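Local coordinates for cysteine hydrolase (Staphylococcus aureus, PDB 6KUA), which hydrolyses nicotinamide to nicotinic acid and ammonia, as a zinc-containing nicotinamidase of the isochorismatase-like cysteine hydrolase family, at residues A[2-7]-A[39-44]; A[46-51]-A[98-103]. All blocks are in the same frame, centred on the assembly; numbering follows the deposited sequence.

Interaction 1 (A[2-7]-A[39-44])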
ATOM      1  N   THR A   2     -14.546  -6.959 -21.463  1.00 50.38           N
ATOM      2  CA  THR A   2     -13.171  -6.949 -21.961  1.00 45.94           C
ATOM      3  C   THR A   2     -12.167  -6.448 -20.933  1.00 43.75           C
ATOM      4  O   THR A   2     -10.963  -6.679 -21.089  1.00 45.55           O
ATOM      5  CB  THR A   2     -13.081  -6.073 -23.225  1.00 51.33           C
ATOM      6  OG1 THR A   2     -13.943  -6.616 -24.235  1.00 60.94           O
ATOM      7  CG2 THR A   2     -11.645  -5.991 -23.783  1.00 50.60           C
ATOM      8  N   HIS A   3     -12.638  -5.771 -19.898  1.00 34.35           N
ATOM      9  CA  HIS A   3     -11.805  -5.207 -18.848  1.00 30.20           C
ATOM     10  C   HIS A   3     -11.979  -6.004 -17.562  1.00 23.77           C
ATOM     11  O   HIS A   3     -12.143  -5.431 -16.487  1.00 20.10           O
ATOM     12  CB  HIS A   3     -12.168  -3.737 -18.634  1.00 29.41           C
ATOM     13  CG  HIS A   3     -12.148  -2.932 -19.896  1.00 28.37           C
ATOM     14  ND1 HIS A   3     -11.008  -2.316 -20.368  1.00 26.97           N
ATOM     15  CD2 HIS A   3     -13.121  -2.667 -20.800  1.00 30.68           C
ATOM     16  CE1 HIS A   3     -11.279  -1.706 -21.508  1.00 26.88           C
ATOM     17  NE2 HIS A   3     -12.557  -1.896 -21.787  1.00 25.81           N
ATOM     18  N   ARG A   4     -11.995  -7.336 -17.677  1.00 20.52           N
ATOM     19  CA  ARG A   4     -12.327  -8.223 -16.571  1.00 24.45           C
ATOM     20  C   ARG A   4     -11.222  -9.256 -16.371  1.00 26.41           C
ATOM     21  O   ARG A   4     -10.497  -9.614 -17.303  1.00 24.13           O
ATOM     22  CB  ARG A   4     -13.679  -8.931 -16.790  1.00 25.43           C
ATOM     23  CG  ARG A   4     -13.775  -9.761 -18.068  1.00 34.30           C
ATOM     24  CD  ARG A   4     -15.051 -10.631 -18.118  1.00 34.26           C
ATOM     25  NE  ARG A   4     -14.910 -11.747 -19.064  1.00 37.73           N
ATOM     26  CZ  ARG A   4     -15.694 -12.828 -19.110  1.00 35.05           C
ATOM     27  NH1 ARG A   4     -16.702 -12.979 -18.269  1.00 29.36           N
ATOM     28  NH2 ARG A   4     -15.455 -13.780 -20.000  1.00 35.83           N
ATOM     29  N   ALA A   5     -11.085  -9.720 -15.134  1.00 22.50           N
ATOM     30  CA  ALA A   5     -10.115 -10.755 -14.816  1.00 18.97           C
ATOM     31  C   ALA A   5     -10.747 -11.713 -13.828  1.00 21.42           C
ATOM     32  O   ALA A   5     -11.626 -11.337 -13.044  1.00 18.09           O
ATOM     33  CB  ALA A   5      -8.800 -10.173 -14.250  1.00 17.20           C
ATOM     34  N   LEU A   6     -10.323 -12.965 -13.911  1.00 17.68           N
ATOM     35  CA  LEU A   6     -10.773 -14.002 -13.005  1.00 19.08           C
ATOM     36  C   LEU A   6      -9.677 -14.247 -11.978  1.00 18.98           C
ATOM     37  O   LEU A   6      -8.515 -14.451 -12.344  1.00 21.62           O
ATOM     38  CB  LEU A   6     -11.091 -15.284 -13.782  1.00 19.72           C
ATOM     39  CG  LEU A   6     -11.511 -16.493 -12.951  1.00 22.12           C
ATOM     40  CD1 LEU A   6     -12.858 -16.254 -12.303  1.00 17.15           C
ATOM     41  CD2 LEU A   6     -11.564 -17.726 -13.831  1.00 20.34           C
ATOM     42  N   LEU A   7     -10.033 -14.211 -10.703  1.00 21.50           N
ATOM     43  CA  LEU A   7      -9.095 -14.508  -9.625  1.00 20.73           C
ATOM     44  C   LEU A   7      -9.492 -15.839  -9.006  1.00 17.50           C
ATOM     45  O   LEU A   7     -10.584 -15.955  -8.435  1.00 18.58           O
ATOM     46  CB  LEU A   7      -9.093 -13.401  -8.565  1.00 18.47           C
ATOM     47  CG  LEU A   7      -8.908 -11.959  -9.044  1.00 19.02           C
ATOM     48  CD1 LEU A   7      -8.781 -10.968  -7.871  1.00 15.37           C
ATOM     49  CD2 LEU A   7      -7.710 -11.837  -9.981  1.00 21.10           C
ATOM     50  N   ILE A  39     -12.998 -20.522 -15.934  1.00 28.01           N
ATOM     51  CA  ILE A  39     -11.700 -20.410 -16.592  1.00 28.58           C
ATOM     52  C   ILE A  39     -11.871 -20.498 -18.103  1.00 30.42           C
ATOM     53  O   ILE A  39     -11.317 -19.690 -18.858  1.00 30.85           O
ATOM     54  CB  ILE A  39     -10.737 -21.488 -16.062  1.00 28.26           C
ATOM     55  CG1 ILE A  39     -10.476 -21.275 -14.570  1.00 27.17           C
ATOM     56  CG2 ILE A  39      -9.413 -21.471 -16.833  1.00 23.98           C
ATOM     57  CD1 ILE A  39      -9.748 -22.425 -13.916  1.00 27.38           C
ATOM     58  N   ASN A  40     -12.668 -21.465 -18.564  1.00 33.40           N
ATOM     59  CA  ASN A  40     -12.898 -21.602 -19.997  1.00 31.15           C
ATOM     60  C   ASN A  40     -13.594 -20.376 -20.559  1.00 33.29           C
ATOM     61  O   ASN A  40     -13.282 -19.935 -21.672  1.00 33.69           O
ATOM     62  CB  ASN A  40     -13.713 -22.861 -20.282  1.00 29.49           C
ATOM     63  CG  ASN A  40     -12.868 -24.115 -20.216  1.00 33.03           C
ATOM     64  OD1 ASN A  40     -11.761 -24.144 -20.735  1.00 36.47           O
ATOM     65  ND2 ASN A  40     -13.378 -25.150 -19.566  1.00 33.32           N
ATOM     66  N   ASP A  41     -14.538 -19.805 -19.807  1.00 31.83           N
ATOM     67  CA  ASP A  41     -15.213 -18.593 -20.262  1.00 32.48           C
ATOM     68  C   ASP A  41     -14.214 -17.466 -20.508  1.00 28.74           C
ATOM     69  O   ASP A  41     -14.162 -16.885 -21.595  1.00 28.61           O
ATOM     70  CB  ASP A  41     -16.259 -18.160 -19.235  1.00 35.05           C
ATOM     71  CG  ASP A  41     -17.172 -17.061 -19.761  1.00 37.36           C
ATOM     72  OD1 ASP A  41     -18.169 -17.389 -20.432  1.00 47.40           O
ATOM     73  OD2 ASP A  41     -16.906 -15.866 -19.501  1.00 42.77           O
ATOM     74  N   PHE A  42     -13.420 -17.136 -19.490  1.00 28.99           N
ATOM     75  CA  PHE A  42     -12.418 -16.084 -19.636  1.00 27.41           C
ATOM     76  C   PHE A  42     -11.418 -16.415 -20.735  1.00 26.80           C
ATOM     77  O   PHE A  42     -11.047 -15.542 -21.523  1.00 27.48           O
ATOM     78  CB  PHE A  42     -11.697 -15.863 -18.301  1.00 24.60           C
ATOM     79  CG  PHE A  42     -12.465 -14.985 -17.344  1.00 23.97           C
ATOM     80  CD1 PHE A  42     -13.613 -15.464 -16.708  1.00 22.99           C
ATOM     81  CD2 PHE A  42     -12.064 -13.675 -17.103  1.00 21.99           C
ATOM     82  CE1 PHE A  42     -14.331 -14.658 -15.837  1.00 24.58           C
ATOM     83  CE2 PHE A  42     -12.782 -12.861 -16.225  1.00 24.49           C
ATOM     84  CZ  PHE A  42     -13.917 -13.357 -15.595  1.00 22.94           C
ATOM     85  N   ASN A  43     -10.955 -17.669 -20.789  1.00 28.02           N
ATOM     86  CA  ASN A  43      -9.962 -18.057 -21.784  1.00 27.44           C
ATOM     87  C   ASN A  43     -10.505 -17.885 -23.195  1.00 34.07           C
ATOM     88  O   ASN A  43      -9.802 -17.385 -24.082  1.00 30.26           O
ATOM     89  CB  ASN A  43      -9.528 -19.503 -21.541  1.00 31.16           C
ATOM     90  CG  ASN A  43      -8.325 -19.895 -22.361  1.00 38.85           C
ATOM     91  OD1 ASN A  43      -7.208 -19.427 -22.118  1.00 34.48           O
ATOM     92  ND2 ASN A  43      -8.540 -20.777 -23.332  1.00 39.78           N
ATOM     93  N   TYR A  44     -11.773 -18.256 -23.405  1.00 31.76           N
ATOM     94  CA  TYR A  44     -12.424 -18.058 -24.697  1.00 29.72           C
ATOM     95  C   TYR A  44     -12.186 -16.657 -25.238  1.00 35.57           C
ATOM     96  O   TYR A  44     -11.826 -16.482 -26.409  1.00 34.21           O
ATOM     97  CB  TYR A  44     -13.924 -18.329 -24.572  1.00 25.10           C
ATOM     98  CG  TYR A  44     -14.679 -18.109 -25.859  1.00 26.68           C
ATOM     99  CD1 TYR A  44     -14.725 -19.095 -26.844  1.00 28.74           C
ATOM    100  CD2 TYR A  44     -15.346 -16.920 -26.098  1.00 31.47           C
ATOM    101  CE1 TYR A  44     -15.412 -18.897 -28.032  1.00 28.67           C
ATOM    102  CE2 TYR A  44     -16.049 -16.715 -27.280  1.00 33.35           C
ATOM    103  CZ  TYR A  44     -16.076 -17.712 -28.244  1.00 31.92           C
ATOM    104  OH  TYR A  44     -16.759 -17.497 -29.421  1.00 31.76           O
TER
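The aromatic ring of F42 lies sandwiched between two side chains of strand 4-7, with R4 over one face and L6 over the other. The guanidinium of R4 stacks flat on the ring, its plane only 11° from that of F42, and its CZ stands 3.9 Å from the ring centroid, almost on the normal: a cation-pi contact. On the opposite face CB of L6 sits over the middle of the ring, 3.6 Å from the centroid, in a CH-pi contact. Chi1 of R4 (58°) sets CG between the backbone N and the carbonyl carbon, and from there the chain runs extended to NE, past CE2 and CZ of F42. Between the two side chains, CE2 reaches the strand backbone, 3.3 Å from C of A5.

The far end of R4 makes a salt bridge with D41. NH2 of R4 donates to OD2 of D41 at 2.6 Å; OD2 lies close to the guanidinium plane, while NH2 reaches that oxygen on its anti side and well out of the carboxylate plane. NH1 adds a weak second bond to the same oxygen. Further along, CD2 of L6 packs on CG1 of I39 at 3.8 Å.

R4 NE is bound by D47 in a second salt bridge, so the guanidinium is gripped from two directions while the ring supports its face. Helix 32-44 is thus laid against the central strand 4-9, residues 39-44 running roughly antiparallel to residues 4-7 (149°), with F42 also touching E128 of strand 126-132 and I49 of strand 48-54, and I39 reaching helix 84-93.

Interaction 2 (A[46-51]-A[98-103])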
ATOM      1  N   GLN A  46      -9.872 -14.667 -24.243  1.00 31.05           N
ATOM      2  CA  GLN A  46      -8.501 -14.321 -23.882  1.00 34.68           C
ATOM      3  C   GLN A  46      -8.464 -13.255 -22.789  1.00 32.22           C
ATOM      4  O   GLN A  46      -7.557 -12.428 -22.748  1.00 30.56           O
ATOM      5  CB  GLN A  46      -7.691 -13.882 -25.107  1.00 36.49           C
ATOM      6  CG  GLN A  46      -7.477 -14.995 -26.135  1.00 42.91           C
ATOM      7  CD  GLN A  46      -6.601 -16.136 -25.615  1.00 50.13           C
ATOM      8  OE1 GLN A  46      -7.090 -17.241 -25.351  1.00 50.10           O
ATOM      9  NE2 GLN A  46      -5.297 -15.873 -25.472  1.00 48.03           N
ATOM     10  N   ASP A  47      -9.467 -13.258 -21.910  1.00 31.30           N
ATOM     11  CA  ASP A  47      -9.406 -12.473 -20.688  1.00 26.98           C
ATOM     12  C   ASP A  47      -8.380 -13.072 -19.728  1.00 23.80           C
ATOM     13  O   ASP A  47      -7.972 -14.229 -19.845  1.00 25.42           O
ATOM     14  CB  ASP A  47     -10.774 -12.415 -20.018  1.00 27.24           C
ATOM     15  CG  ASP A  47     -11.761 -11.526 -20.773  1.00 35.37           C
ATOM     16  OD1 ASP A  47     -11.324 -10.540 -21.404  1.00 34.83           O
ATOM     17  OD2 ASP A  47     -12.979 -11.814 -20.733  1.00 38.84           O
ATOM     18  N   HIS A  48      -7.953 -12.269 -18.766  1.00 25.26           N
ATOM     19  CA  HIS A  48      -6.842 -12.659 -17.924  1.00 22.18           C
ATOM     20  C   HIS A  48      -7.320 -13.461 -16.726  1.00 22.25           C
ATOM     21  O   HIS A  48      -8.359 -13.161 -16.136  1.00 22.85           O
ATOM     22  CB  HIS A  48      -6.065 -11.421 -17.489  1.00 20.18           C
ATOM     23  CG  HIS A  48      -5.308 -10.801 -18.613  1.00 26.36           C
ATOM     24  ND1 HIS A  48      -4.058 -11.242 -18.994  1.00 24.66           N
ATOM     25  CD2 HIS A  48      -5.653  -9.823 -19.492  1.00 22.59           C
ATOM     26  CE1 HIS A  48      -3.651 -10.539 -20.037  1.00 27.61           C
ATOM     27  NE2 HIS A  48      -4.601  -9.675 -20.360  1.00 22.41           N
ATOM     28  N   ILE A  49      -6.557 -14.496 -16.383  1.00 24.22           N
ATOM     29  CA  ILE A  49      -6.870 -15.397 -15.282  1.00 19.69           C
ATOM     30  C   ILE A  49      -5.654 -15.462 -14.374  1.00 21.85           C
ATOM     31  O   ILE A  49      -4.545 -15.759 -14.834  1.00 23.37           O
ATOM     32  CB  ILE A  49      -7.244 -16.809 -15.769  1.00 22.92           C
ATOM     33  CG1 ILE A  49      -8.372 -16.743 -16.803  1.00 23.34           C
ATOM     34  CG2 ILE A  49      -7.677 -17.652 -14.598  1.00 21.73           C
ATOM     35  CD1 ILE A  49      -8.224 -17.724 -17.936  1.00 22.95           C
ATOM     36  N   PHE A  50      -5.867 -15.205 -13.085  1.00 22.20           N
ATOM     37  CA  PHE A  50      -4.803 -15.199 -12.087  1.00 19.67           C
ATOM     38  C   PHE A  50      -5.086 -16.312 -11.093  1.00 23.80           C
ATOM     39  O   PHE A  50      -6.156 -16.334 -10.472  1.00 22.88           O
ATOM     40  CB  PHE A  50      -4.710 -13.843 -11.382  1.00 20.21           C
ATOM     41  CG  PHE A  50      -4.397 -12.693 -12.303  1.00 19.39           C
ATOM     42  CD1 PHE A  50      -5.370 -12.173 -13.147  1.00 21.39           C
ATOM     43  CD2 PHE A  50      -3.128 -12.116 -12.307  1.00 25.06           C
ATOM     44  CE1 PHE A  50      -5.089 -11.108 -14.007  1.00 20.62           C
ATOM     45  CE2 PHE A  50      -2.828 -11.041 -13.157  1.00 23.11           C
ATOM     46  CZ  PHE A  50      -3.805 -10.535 -14.006  1.00 24.91           C
ATOM     47  N   PHE A  51      -4.148 -17.254 -10.973  1.00 21.98           N
ATOM     48  CA  PHE A  51      -4.198 -18.279  -9.942  1.00 23.15           C
ATOM     49  C   PHE A  51      -3.349 -17.807  -8.766  1.00 25.95           C
ATOM     50  O   PHE A  51      -2.137 -17.610  -8.911  1.00 25.86           O
ATOM     51  CB  PHE A  51      -3.711 -19.625 -10.490  1.00 26.02           C
ATOM     52  CG  PHE A  51      -4.605 -20.201 -11.563  1.00 23.17           C
ATOM     53  CD1 PHE A  51      -4.450 -19.829 -12.884  1.00 25.22           C
ATOM     54  CD2 PHE A  51      -5.608 -21.105 -11.239  1.00 22.21           C
ATOM     55  CE1 PHE A  51      -5.283 -20.356 -13.883  1.00 26.26           C
ATOM     56  CE2 PHE A  51      -6.432 -21.631 -12.210  1.00 25.30           C
ATOM     57  CZ  PHE A  51      -6.272 -21.258 -13.538  1.00 25.93           C
ATOM     58  N   ASN A  98      -2.363 -14.775 -21.172  1.00 33.20           N
ATOM     59  CA  ASN A  98      -3.496 -14.354 -20.361  1.00 29.08           C
ATOM     60  C   ASN A  98      -3.653 -15.167 -19.081  1.00 27.34           C
ATOM     61  O   ASN A  98      -4.702 -15.077 -18.440  1.00 25.32           O
ATOM     62  CB  ASN A  98      -4.796 -14.410 -21.185  1.00 27.64           C
ATOM     63  CG  ASN A  98      -5.215 -15.830 -21.550  1.00 32.65           C
ATOM     64  OD1 ASN A  98      -4.405 -16.626 -22.026  1.00 30.62           O
ATOM     65  ND2 ASN A  98      -6.499 -16.144 -21.351  1.00 25.60           N
ATOM     66  N   VAL A  99      -2.637 -15.938 -18.684  1.00 27.47           N
ATOM     67  CA  VAL A  99      -2.701 -16.825 -17.527  1.00 26.39           C
ATOM     68  C   VAL A  99      -1.526 -16.508 -16.613  1.00 27.90           C
ATOM     69  O   VAL A  99      -0.377 -16.476 -17.065  1.00 29.52           O
ATOM     70  CB  VAL A  99      -2.670 -18.311 -17.931  1.00 30.08           C
ATOM     71  CG1 VAL A  99      -2.562 -19.198 -16.703  1.00 30.79           C
ATOM     72  CG2 VAL A  99      -3.899 -18.666 -18.751  1.00 28.05           C
ATOM     73  N   HIS A 100      -1.808 -16.282 -15.332  1.00 23.29           N
ATOM     74  CA  HIS A 100      -0.786 -15.862 -14.380  1.00 23.73           C
ATOM     75  C   HIS A 100      -0.900 -16.652 -13.090  1.00 23.64           C
ATOM     76  O   HIS A 100      -1.997 -17.014 -12.646  1.00 22.60           O
ATOM     77  CB  HIS A 100      -0.885 -14.376 -14.045  1.00 25.79           C
ATOM     78  CG  HIS A 100      -1.131 -13.517 -15.242  1.00 29.04           C
ATOM     79  ND1 HIS A 100      -0.137 -12.774 -15.839  1.00 31.41           N
ATOM     80  CD2 HIS A 100      -2.252 -13.308 -15.972  1.00 24.89           C
ATOM     81  CE1 HIS A 100      -0.641 -12.127 -16.875  1.00 34.12           C
ATOM     82  NE2 HIS A 100      -1.920 -12.439 -16.981  1.00 30.84           N
ATOM     83  N   PHE A 101       0.257 -16.886 -12.485  1.00 25.00           N
ATOM     84  CA  PHE A 101       0.365 -17.609 -11.233  1.00 26.45           C
ATOM     85  C   PHE A 101       1.142 -16.732 -10.269  1.00 27.71           C
ATOM     86  O   PHE A 101       2.266 -16.326 -10.571  1.00 26.98           O
ATOM     87  CB  PHE A 101       1.056 -18.954 -11.437  1.00 26.64           C
ATOM     88  CG  PHE A 101       0.862 -19.905 -10.302  1.00 27.75           C
ATOM     89  CD1 PHE A 101       1.615 -19.778  -9.145  1.00 28.51           C
ATOM     90  CD2 PHE A 101      -0.074 -20.928 -10.391  1.00 30.00           C
ATOM     91  CE1 PHE A 101       1.448 -20.668  -8.085  1.00 35.08           C
ATOM     92  CE2 PHE A 101      -0.254 -21.816  -9.343  1.00 30.43           C
ATOM     93  CZ  PHE A 101       0.518 -21.692  -8.189  1.00 33.14           C
ATOM     94  N   ILE A 102       0.542 -16.433  -9.126  1.00 26.95           N
ATOM     95  CA  ILE A 102       1.064 -15.437  -8.203  1.00 26.60           C
ATOM     96  C   ILE A 102       1.121 -16.084  -6.826  1.00 24.03           C
ATOM     97  O   ILE A 102       0.105 -16.603  -6.352  1.00 26.27           O
ATOM     98  CB  ILE A 102       0.179 -14.178  -8.183  1.00 30.92           C
ATOM     99  CG1 ILE A 102       0.286 -13.438  -9.523  1.00 30.53           C
ATOM    100  CG2 ILE A 102       0.528 -13.269  -7.008  1.00 29.00           C
ATOM    101  CD1 ILE A 102      -0.334 -12.080  -9.503  1.00 30.14           C
ATOM    102  N   ASP A 103       2.310 -16.090  -6.208  1.00 28.12           N
ATOM    103  CA  ASP A 103       2.464 -16.515  -4.818  1.00 28.42           C
ATOM    104  C   ASP A 103       2.093 -15.377  -3.879  1.00 22.50           C
ATOM    105  O   ASP A 103       2.467 -14.224  -4.105  1.00 29.89           O
ATOM    106  CB  ASP A 103       3.906 -16.933  -4.510  1.00 31.72           C
ATOM    107  CG  ASP A 103       4.402 -18.060  -5.380  1.00 40.30           C
ATOM    108  OD1 ASP A 103       3.671 -19.064  -5.577  1.00 41.72           O
ATOM    109  OD2 ASP A 103       5.553 -17.948  -5.848  1.00 45.45           O
TER
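H100 and F50 stand side by side on the same face of two neighbouring parallel strands, 48-51 and 99-103, at one edge of the five-stranded parallel sheet of this isochorismatase-like alpha/beta fold. Their rings form an offset stack, centroids 4.4 Å apart and planes 11° from parallel, with CE2 of F50 over the rim of the imidazole. Each CG is anti to its own carbonyl carbon, and the two side chains run alongside one another, pointing the same way. At the edge of the F50 ring, CD1 of I102 approaches CD2.

H48 extends this aromatic cluster from the side. Its ring meets that of H100 rim to rim, the planes 38° apart, and ND1 of H48 hydrogen-bonds NE2 of H100 at 3.2 Å; either nitrogen could be the donor. R122 touches both histidines, while L115, L118 and L119 of helix 115-121 pack on F50.

On the other face of the sheet, F51 turns the edge of its ring to V99, CE1 to CG1, and its CB packs against CD2 of F101. There I39 of helix 32-44 and Y90 of helix 84-93 also meet F51, the latter edge-to-face.

Between the two faces runs a regular parallel ladder: I49 N to N98 O, H100 N to I49 O, F51 N to H100 O and I102 N to F51 O. N98 is held twice, since its backbone O opens the ladder and its side chain adds a bond of its own. Chi1 (68°) puts CG of N98 between the backbone N and the carbonyl carbon; from the end of the side chain ND2 donates to O of D47 at 2.8 Å, the oxygen close to the amide plane.

How the interactions relate
Interaction 1 closes before interaction 2 opens, and their centres lie 9 Å apart on the same side of the chain's centre. Helix 32-44 leads directly into strand 48-54, which sits between strands 4-9 and 99-104 in the parallel sheet. Interaction 1 therefore fixes a helix over the sheet, while interaction 2 joins strand 48-54 to the strand at the sheet's edge. D47, in the short turn between helix and strand, ties the two together: its side chain reaches back to interaction 1, and D47 N probably bonds F42 O. Both are structural packing contacts of the sheet and one covering helix; the F101 side chain, about 13 Å from the zinc ion, is too distant to be a ligand of it.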